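Local coordinates for protein nitrite oxidoreductase subunit A (Kuenenia stuttgartiensis, PDB 7B04) that belongs to the molybdopterin oxidoreductase family, is similar to NarG-type subunits, and holds a molybdenum atom, two MD1 molecules and an iron-sulfur cluster, at residues B[584-589]-B[756-760]. Numbering follows the deposited sequence.
Sequences WVAEDV and DNWKF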
ATOM      1  N   TRP B 584      18.774  27.562   8.223  1.00 36.38           N
ATOM      2  CA  TRP B 584      18.257  26.773   9.335  1.00 30.54           C
ATOM      3  C   TRP B 584      19.319  25.854   9.934  1.00 34.14           C
ATOM      4  O   TRP B 584      19.427  25.750  11.162  1.00 35.10           O
ATOM      5  CB  TRP B 584      17.048  25.962   8.868  1.00 33.94           C
ATOM      6  CG  TRP B 584      16.567  24.932   9.840  1.00 39.36           C
ATOM      7  CD1 TRP B 584      16.512  23.583   9.642  1.00 37.37           C
ATOM      8  CD2 TRP B 584      16.058  25.164  11.159  1.00 27.86           C
ATOM      9  NE1 TRP B 584      16.006  22.960  10.755  1.00 29.08           N
ATOM     10  CE2 TRP B 584      15.719  23.909  11.701  1.00 24.45           C
ATOM     11  CE3 TRP B 584      15.859  26.308  11.934  1.00 28.57           C
ATOM     12  CZ2 TRP B 584      15.193  23.768  12.983  1.00 29.74           C
ATOM     13  CZ3 TRP B 584      15.338  26.164  13.207  1.00 29.39           C
ATOM     14  CH2 TRP B 584      15.011  24.905  13.717  1.00 29.13           C
ATOM     15  N   VAL B 585      20.110  25.185   9.094  1.00 33.19           N
ATOM     16  CA  VAL B 585      21.034  24.161   9.575  1.00 37.33           C
ATOM     17  C   VAL B 585      22.470  24.651   9.735  1.00 35.70           C
ATOM     18  O   VAL B 585      23.236  24.035  10.493  1.00 36.59           O
ATOM     19  CB  VAL B 585      21.010  22.925   8.652  1.00 33.18           C
ATOM     20  CG1 VAL B 585      19.616  22.324   8.606  1.00 31.76           C
ATOM     21  CG2 VAL B 585      21.498  23.290   7.259  1.00 36.76           C
ATOM     22  N   ALA B 586      22.861  25.728   9.057  1.00 40.04           N
ATOM     23  CA  ALA B 586      24.239  26.200   9.085  1.00 40.34           C
ATOM     24  C   ALA B 586      24.333  27.631   9.600  1.00 39.06           C
ATOM     25  O   ALA B 586      25.243  28.374   9.230  1.00 48.41           O
ATOM     26  CB  ALA B 586      24.879  26.087   7.701  1.00 41.99           C
ATOM     27  N   GLU B 587      23.399  28.026  10.461  1.00 41.57           N
ATOM     28  CA  GLU B 587      23.501  29.317  11.123  1.00 42.50           C
ATOM     29  C   GLU B 587      24.645  29.284  12.128  1.00 40.82           C
ATOM     30  O   GLU B 587      24.907  28.254  12.755  1.00 47.37           O
ATOM     31  CB  GLU B 587      22.186  29.658  11.825  1.00 36.89           C
ATOM     32  CG  GLU B 587      21.877  31.143  11.908  1.00 40.23           C
ATOM     33  CD  GLU B 587      20.975  31.480  13.079  1.00 44.93           C
ATOM     34  OE1 GLU B 587      21.281  31.047  14.210  1.00 51.37           O
ATOM     35  OE2 GLU B 587      19.956  32.172  12.870  1.00 47.63           O
ATOM     36  N   ASP B 588      25.340  30.410  12.269  1.00 40.54           N
ATOM     37  CA  ASP B 588      26.468  30.467  13.190  1.00 42.14           C
ATOM     38  C   ASP B 588      25.982  30.239  14.615  1.00 35.84           C
ATOM     39  O   ASP B 588      25.203  31.033  15.151  1.00 37.70           O
ATOM     40  CB  ASP B 588      27.194  31.807  13.067  1.00 39.44           C
ATOM     41  CG  ASP B 588      28.564  31.789  13.726  1.00 41.12           C
ATOM     42  OD1 ASP B 588      28.865  30.821  14.455  1.00 43.04           O
ATOM     43  OD2 ASP B 588      29.347  32.735  13.514  1.00 45.38           O
ATOM     44  N   VAL B 589      26.442  29.141  15.221  1.00 34.87           N
ATOM     45  CA  VAL B 589      26.003  28.785  16.567  1.00 35.02           C
ATOM     46  C   VAL B 589      26.417  29.853  17.566  1.00 35.74           C
ATOM     47  O   VAL B 589      25.650  30.213  18.469  1.00 41.03           O
ATOM     48  CB  VAL B 589      26.559  27.403  16.949  1.00 40.72           C
ATOM     49  CG1 VAL B 589      26.275  27.103  18.401  1.00 39.07           C
ATOM     50  CG2 VAL B 589      25.955  26.346  16.064  1.00 36.00           C
ATOM     51  N   ASP B 756      19.641  30.214  22.937  1.00 37.21           N
ATOM     52  CA  ASP B 756      19.569  31.231  21.891  1.00 37.43           C
ATOM     53  C   ASP B 756      19.405  30.596  20.516  1.00 32.26           C
ATOM     54  O   ASP B 756      18.676  31.121  19.666  1.00 30.89           O
ATOM     55  CB  ASP B 756      20.807  32.124  21.936  1.00 42.25           C
ATOM     56  CG  ASP B 756      20.934  32.872  23.248  1.00 44.81           C
ATOM     57  OD1 ASP B 756      19.923  32.969  23.975  1.00 40.11           O
ATOM     58  OD2 ASP B 756      22.041  33.369  23.549  1.00 49.40           O
ATOM     59  N   ASN B 757      20.081  29.470  20.274  1.00 30.96           N
ATOM     60  CA  ASN B 757      19.962  28.790  18.992  1.00 33.04           C
ATOM     61  C   ASN B 757      18.581  28.178  18.800  1.00 34.51           C
ATOM     62  O   ASN B 757      18.208  27.862  17.666  1.00 35.21           O
ATOM     63  CB  ASN B 757      21.046  27.717  18.860  1.00 38.23           C
ATOM     64  CG  ASN B 757      22.325  28.255  18.247  1.00 45.82           C
ATOM     65  OD1 ASN B 757      22.464  28.320  17.024  1.00 41.17           O
ATOM     66  ND2 ASN B 757      23.265  28.655  19.095  1.00 40.51           N
ATOM     67  N   TRP B 758      17.835  27.965  19.885  1.00 36.22           N
ATOM     68  CA  TRP B 758      16.479  27.428  19.839  1.00 31.03           C
ATOM     69  C   TRP B 758      15.473  28.397  20.455  1.00 30.48           C
ATOM     70  O   TRP B 758      14.433  27.977  20.964  1.00 35.09           O
ATOM     71  CB  TRP B 758      16.417  26.071  20.540  1.00 32.95           C
ATOM     72  CG  TRP B 758      17.329  25.071  19.919  1.00 30.05           C
ATOM     73  CD1 TRP B 758      18.607  24.787  20.295  1.00 32.35           C
ATOM     74  CD2 TRP B 758      17.042  24.227  18.800  1.00 29.38           C
ATOM     75  NE1 TRP B 758      19.134  23.812  19.483  1.00 33.68           N
ATOM     76  CE2 TRP B 758      18.193  23.453  18.556  1.00 27.61           C
ATOM     77  CE3 TRP B 758      15.922  24.050  17.981  1.00 35.37           C
ATOM     78  CZ2 TRP B 758      18.257  22.515  17.528  1.00 24.89           C
ATOM     79  CZ3 TRP B 758      15.988  23.119  16.961  1.00 32.29           C
ATOM     80  CH2 TRP B 758      17.147  22.363  16.744  1.00 23.53           C
ATOM     81  N   LYS B 759      15.774  29.698  20.414  1.00 37.64           N
ATOM     82  CA  LYS B 759      14.952  30.689  21.107  1.00 38.10           C
ATOM     83  C   LYS B 759      13.514  30.683  20.602  1.00 34.49           C
ATOM     84  O   LYS B 759      12.567  30.543  21.385  1.00 29.13           O
ATOM     85  CB  LYS B 759      15.569  32.080  20.945  1.00 35.23           C
ATOM     86  CG  LYS B 759      14.756  33.196  21.584  1.00 42.28           C
ATOM     87  CD  LYS B 759      14.511  32.919  23.059  1.00 45.91           C
ATOM     88  CE  LYS B 759      15.810  32.960  23.847  1.00 44.06           C
ATOM     89  NZ  LYS B 759      15.591  32.673  25.290  1.00 49.60           N
ATOM     90  N   PHE B 760      13.330  30.831  19.291  1.00 29.74           N
ATOM     91  CA  PHE B 760      11.982  30.906  18.744  1.00 32.70           C
ATOM     92  C   PHE B 760      11.270  29.560  18.777  1.00 32.54           C
ATOM     93  O   PHE B 760      10.034  29.526  18.786  1.00 32.25           O
ATOM     94  CB  PHE B 760      12.035  31.468  17.325  1.00 26.94           C
ATOM     95  CG  PHE B 760      12.688  32.817  17.241  1.00 33.95           C
ATOM     96  CD1 PHE B 760      12.003  33.955  17.630  1.00 38.10           C
ATOM     97  CD2 PHE B 760      13.990  32.946  16.789  1.00 35.59           C
ATOM     98  CE1 PHE B 760      12.602  35.196  17.563  1.00 40.32           C
ATOM     99  CE2 PHE B 760      14.594  34.187  16.719  1.00 34.64           C
ATOM    100  CZ  PHE B 760      13.898  35.313  17.107  1.00 35.79           C
TER
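N757, with 78 Å² of its surface buried here, is the main residue of this contact. Its CA-to-CB bond points toward 584-589, and its amide ND2 donates a hydrogen bond to the backbone O of V589 at 2.9 Å; the N-H...O angle of 161° indicates a nearly straight bond. V589 (39 Å²) also brings its CG1 to 3.5 Å from ND2 of N757, while its side chain rests on N244 and I248 of helix 238-254. A second, separate apolar touch joins W584 and W758: CH2 of W584 lies 3.8 Å from CZ3 of W758, with six-membered-ring centroids 5.8 Å apart and planes at 89°. R241 of helix 238-254 hydrogen-bonds to both W584 O and N757 O, tying the segments together through a third element. The loop after helix 582-585 thus meets segment 756-760, where W758 is at the N-cap position of helix 759-762. Every touching residue is buried. ND2 of N757 also hydrogen-bonds to R753 O, so one amide bridges its own helix and the buried V589 carbonyl.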